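Local coordinates for Lmo0135 protein (Listeria monocytogenes EGD-e, PDB 5ISU) that is the substrate-binding protein CtaP of an ABC transporter, probably capturing peptides outside the membrane for uptake, at residues A[97-102]-A[152-157]; A[298-303]-A[465-470]. All blocks are in the same frame, centred on the assembly; numbering follows the deposited sequence.

Contact 1: residues A[97-102]-A[152-157]; sequences VFTVNS and FPIPKH. With EDO (1,2-ethanediol), chain B.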
# COMPACT_ATOMS: atom_id res chain seq x y z
N VAL A 97 -17.70 -14.71 -10.29
CA VAL A 97 -18.61 -13.95 -11.16
C VAL A 97 -19.46 -13.00 -10.34
O VAL A 97 -19.62 -11.83 -10.71
CB VAL A 97 -19.54 -14.88 -11.97
CG1 VAL A 97 -20.58 -14.07 -12.76
CG2 VAL A 97 -18.74 -15.76 -12.92
N PHE A 98 -20.03 -13.53 -9.26
CA PHE A 98 -20.87 -12.71 -8.39
C PHE A 98 -20.08 -11.56 -7.78
O PHE A 98 -20.58 -10.45 -7.69
CB PHE A 98 -21.53 -13.55 -7.28
CG PHE A 98 -22.12 -12.71 -6.18
CD1 PHE A 98 -23.37 -12.14 -6.33
CD2 PHE A 98 -21.39 -12.44 -5.03
CE1 PHE A 98 -23.90 -11.34 -5.35
CE2 PHE A 98 -21.91 -11.64 -4.04
CZ PHE A 98 -23.17 -11.08 -4.19
N THR A 99 -18.85 -11.83 -7.37
CA THR A 99 -18.04 -10.77 -6.75
C THR A 99 -17.78 -9.61 -7.73
O THR A 99 -17.95 -8.44 -7.37
CB THR A 99 -16.71 -11.28 -6.17
OG1 THR A 99 -16.95 -12.34 -5.24
CG2 THR A 99 -16.01 -10.14 -5.45
N VAL A 100 -17.41 -9.94 -8.97
CA VAL A 100 -17.14 -8.92 -9.98
C VAL A 100 -18.40 -8.12 -10.29
O VAL A 100 -18.33 -6.89 -10.40
CB VAL A 100 -16.56 -9.52 -11.28
CG1 VAL A 100 -16.47 -8.46 -12.39
CG2 VAL A 100 -15.22 -10.15 -11.02
N ASN A 101 -19.53 -8.80 -10.44
CA ASN A 101 -20.81 -8.11 -10.72
C ASN A 101 -21.22 -7.24 -9.54
O ASN A 101 -21.81 -6.17 -9.74
CB ASN A 101 -21.93 -9.11 -11.08
CG ASN A 101 -21.68 -9.82 -12.41
OD1 ASN A 101 -22.07 -10.97 -12.59
ND2 ASN A 101 -21.04 -9.14 -13.35
N SER A 102 -20.89 -7.67 -8.32
CA SER A 102 -21.24 -6.87 -7.13
C SER A 102 -20.33 -5.61 -7.05
O SER A 102 -20.74 -4.59 -6.51
CB SER A 102 -21.19 -7.70 -5.84
OG SER A 102 -19.86 -8.02 -5.47
N PHE A 152 -9.96 -10.93 -4.03
CA PHE A 152 -10.49 -11.82 -2.98
C PHE A 152 -11.99 -12.01 -3.25
O PHE A 152 -12.73 -11.04 -3.19
CB PHE A 152 -10.33 -11.19 -1.58
CG PHE A 152 -8.90 -10.99 -1.14
CD1 PHE A 152 -8.15 -9.92 -1.60
CD2 PHE A 152 -8.33 -11.84 -0.19
CE1 PHE A 152 -6.84 -9.73 -1.17
CE2 PHE A 152 -7.02 -11.67 0.24
CZ PHE A 152 -6.27 -10.60 -0.25
N PRO A 153 -12.43 -13.24 -3.56
CA PRO A 153 -13.86 -13.38 -3.79
C PRO A 153 -14.69 -13.37 -2.51
O PRO A 153 -14.17 -13.65 -1.40
CB PRO A 153 -13.97 -14.75 -4.48
CG PRO A 153 -12.76 -15.48 -4.11
CD PRO A 153 -11.69 -14.45 -3.95
N ILE A 154 -15.96 -12.99 -2.66
CA ILE A 154 -16.93 -13.03 -1.55
C ILE A 154 -17.98 -14.11 -1.87
O ILE A 154 -18.06 -14.57 -3.00
CB ILE A 154 -17.53 -11.64 -1.21
CG1 ILE A 154 -18.34 -11.04 -2.37
CG2 ILE A 154 -16.41 -10.69 -0.82
CD1 ILE A 154 -19.00 -9.72 -2.01
N PRO A 155 -18.71 -14.59 -0.86
CA PRO A 155 -19.65 -15.68 -1.15
C PRO A 155 -21.02 -15.23 -1.69
O PRO A 155 -21.68 -14.38 -1.11
CB PRO A 155 -19.78 -16.39 0.19
CG PRO A 155 -19.40 -15.39 1.21
CD PRO A 155 -18.47 -14.42 0.58
N LYS A 156 -21.42 -15.84 -2.81
CA LYS A 156 -22.69 -15.55 -3.45
C LYS A 156 -23.86 -15.97 -2.54
O LYS A 156 -24.78 -15.18 -2.30
CB LYS A 156 -22.74 -16.26 -4.81
CG LYS A 156 -24.02 -16.10 -5.64
CD LYS A 156 -23.84 -16.83 -6.98
CE LYS A 156 -25.12 -16.88 -7.82
NZ LYS A 156 -25.59 -15.53 -8.26
N HIS A 157 -23.79 -17.18 -1.98
CA HIS A 157 -24.88 -17.66 -1.12
C HIS A 157 -25.17 -16.74 0.10
O HIS A 157 -26.26 -16.79 0.66
CB HIS A 157 -24.63 -19.11 -0.67
CG HIS A 157 -23.58 -19.25 0.39
ND1 HIS A 157 -22.23 -19.29 0.10
CD2 HIS A 157 -23.68 -19.39 1.73
CE1 HIS A 157 -21.55 -19.42 1.22
NE2 HIS A 157 -22.40 -19.49 2.22
C1 EDO B . -25.13 -11.98 -9.98
O1 EDO B . -24.77 -10.64 -9.61
C2 EDO B . -23.99 -12.61 -10.76
O2 EDO B . -23.81 -13.96 -10.35
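Thr99 holds OG1 anti to its carbonyl carbon (chi1 -55°), facing the backbone of Ile154, while Phe98 has CG anti to its backbone N (chi1 166°), close to the Lys156 side chain. Ile154 N donates to Thr99 OG1 over 2.8 Å in a nearly straight bond, 171° at the hydrogen. The same hydroxyl is also hydrogen-bonded to Asp95 O, one turn back in the helix, so two bonds grip this buried oxygen. Ile154 CG1 lies 3.4 Å from Thr99 OG1, and CD1 continues to Ser102, whose OG lies 3.9 Å from Ile154 CD1. Ser102 OG itself is turned back on its own helix and donates to Thr99 O at 2.7 Å.

The contact joins helix 93-104 to the proline-rich FPIP loop leading into the short helix 156-159, within the family 5 solute-binding fold. Pro155 is the N-cap of that helix, and Lys156 N, in its first turn, is hydrogen-bonded to Asp95 OD1.

The Phe98 ring packs against this helix start. Lys156 CA makes a CH-pi contact over one face, 4.0 Å from the ring centroid but offset toward the rim. Ser102 CB lies over the opposite face, and Ile154 CG1 meets the ring at its edge, 4.0 Å from Phe98 CE2. The Lys156 chain, straight as far as CE and bent at chi4, passes Phe98 obliquely, its CB and CG both close to Phe98 CG. Beyond the ring, Lys156 NZ forms a salt bridge with Glu160 and donates to O2 of a 1,2-ethanediol, probably from the crystallisation liquor, at 3.2 Å.

Contact 2: residues A[298-303]-A[465-470]; sequences YAKPAS and ISYDNA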
# COMPACT_ATOMS: atom_id res chain seq x y z
N TYR A 298 16.14 0.81 8.22
CA TYR A 298 14.70 1.08 8.10
C TYR A 298 14.24 1.76 6.83
O TYR A 298 13.04 1.92 6.60
CB TYR A 298 14.26 1.86 9.33
CG TYR A 298 14.73 1.20 10.61
CD1 TYR A 298 14.26 -0.07 10.98
CD2 TYR A 298 15.63 1.83 11.47
CE1 TYR A 298 14.69 -0.68 12.15
CE2 TYR A 298 16.07 1.23 12.64
CZ TYR A 298 15.60 -0.02 12.98
OH TYR A 298 16.04 -0.62 14.15
N ALA A 299 15.20 2.16 6.00
CA ALA A 299 14.89 2.80 4.73
C ALA A 299 16.13 2.84 3.85
O ALA A 299 17.24 2.89 4.36
CB ALA A 299 14.35 4.20 4.95
N LYS A 300 15.93 2.75 2.54
CA LYS A 300 17.02 2.86 1.59
C LYS A 300 16.71 4.08 0.68
O LYS A 300 15.54 4.36 0.40
CB LYS A 300 17.21 1.58 0.77
CG LYS A 300 16.07 1.24 -0.19
CD LYS A 300 16.25 -0.12 -0.86
CE LYS A 300 17.43 -0.13 -1.82
NZ LYS A 300 17.58 -1.45 -2.50
N PRO A 301 17.76 4.82 0.25
CA PRO A 301 17.58 5.98 -0.60
C PRO A 301 16.75 5.72 -1.85
O PRO A 301 17.00 4.76 -2.56
CB PRO A 301 19.01 6.34 -1.02
CG PRO A 301 19.88 5.76 0.05
CD PRO A 301 19.19 4.52 0.50
N ALA A 302 15.76 6.56 -2.11
CA ALA A 302 14.93 6.42 -3.30
C ALA A 302 15.58 7.11 -4.52
O ALA A 302 16.56 7.87 -4.40
CB ALA A 302 13.53 6.98 -3.05
N SER A 303 15.00 6.85 -5.68
CA SER A 303 15.45 7.40 -6.95
C SER A 303 14.20 7.69 -7.81
O SER A 303 13.80 8.85 -7.99
CB SER A 303 16.44 6.43 -7.63
OG SER A 303 15.92 5.11 -7.70
N ILE A 465 12.36 10.52 -1.28
CA ILE A 465 13.34 10.43 -0.21
C ILE A 465 13.84 9.01 -0.01
O ILE A 465 15.02 8.74 -0.14
CB ILE A 465 12.76 10.94 1.12
CG1 ILE A 465 12.32 12.40 1.00
CG2 ILE A 465 13.80 10.79 2.23
CD1 ILE A 465 11.54 12.88 2.20
N SER A 466 12.94 8.10 0.34
CA SER A 466 13.33 6.72 0.62
C SER A 466 12.26 5.68 0.41
O SER A 466 11.07 6.00 0.42
CB SER A 466 13.80 6.64 2.07
OG SER A 466 12.80 7.08 2.99
N TYR A 467 12.70 4.45 0.15
CA TYR A 467 11.80 3.32 0.08
C TYR A 467 11.93 2.75 1.48
O TYR A 467 13.03 2.33 1.88
CB TYR A 467 12.19 2.30 -0.99
CG TYR A 467 12.36 2.93 -2.34
CD1 TYR A 467 11.35 3.74 -2.87
CD2 TYR A 467 13.50 2.73 -3.10
CE1 TYR A 467 11.48 4.35 -4.10
CE2 TYR A 467 13.64 3.33 -4.35
CZ TYR A 467 12.62 4.15 -4.84
OH TYR A 467 12.72 4.78 -6.07
N ASP A 468 10.83 2.79 2.22
CA ASP A 468 10.81 2.41 3.62
C ASP A 468 10.54 0.93 3.95
O ASP A 468 9.89 0.21 3.21
CB ASP A 468 9.78 3.28 4.34
CG ASP A 468 10.18 4.74 4.38
OD1 ASP A 468 11.24 5.12 3.82
OD2 ASP A 468 9.42 5.52 5.01
N ASN A 469 11.08 0.50 5.08
CA ASN A 469 10.87 -0.88 5.55
C ASN A 469 9.95 -0.82 6.75
O ASN A 469 9.84 0.19 7.40
CB ASN A 469 12.18 -1.55 5.97
CG ASN A 469 13.16 -1.67 4.82
OD1 ASN A 469 12.79 -1.87 3.67
ND2 ASN A 469 14.44 -1.54 5.14
N ALA A 470 9.22 -1.90 6.99
CA ALA A 470 8.37 -2.03 8.16
C ALA A 470 9.13 -3.01 9.07
O ALA A 470 10.05 -3.70 8.62
CB ALA A 470 7.02 -2.58 7.79
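Strand 299-301 runs antiparallel to strand 465-470, the short axes at 152° and 4.5 Å apart at closest approach. Lys300 and Tyr467 are the hydrogen-bonded pair: Lys300 N reaches Tyr467 O at 3.0 Å and Tyr467 N reaches Lys300 O at 2.9 Å. The pairing adds a short strand to the mixed sheet built on the long strand 462-475. On the other side of that strand, Ile465 and Ser466 both face Ser259 of strand 248-263 in a classic beta bulge. Asn469 N to Tyr298 O and Ala302 N to Ile465 O extend the pairing past both ends of strand 299-301.

Tyr467 CG is anti to the carbonyl carbon (chi1 -53°). Ala302 CB sits over one ring face, offset toward the rim, 3.6 Å from the centroid of Tyr467. Lys300 CG meets the ring near its plane, while Lys300 NZ pairs with Glu308. On the opposite face of the sheet from Tyr467, Ala299 CB lies 3.4 Å from Asp468 OD1, whose syn lone pair receives Ser466 OG; Asp468 OD2 forms a salt bridge with Arg257. The phenol oxygen is hydrogen-bonded to Ser304 O and also accepts from the backbone: Ser303 N to Tyr467 OH is 3.1 Å, at 168°.

Contact 1 closes before contact 2 opens along the chain, and the two lie on opposite sides of the chain's centre. Their centres are 37 Å apart and their nearest atoms about 17 Å, so they do not touch. They share no helix or strand. Contact 1 fastens helix 93-104 to the loop before helix 156-159, beside the five-stranded antiparallel sheet through strand 121-129. Contact 2 belongs to the mixed sheet around strands 248-263 and 462-475, and brings a late part of the chain back onto residues 298-303. The two lie in separate regions of a periplasmic-binding-protein type fold, in which ligand is generally held between lobes.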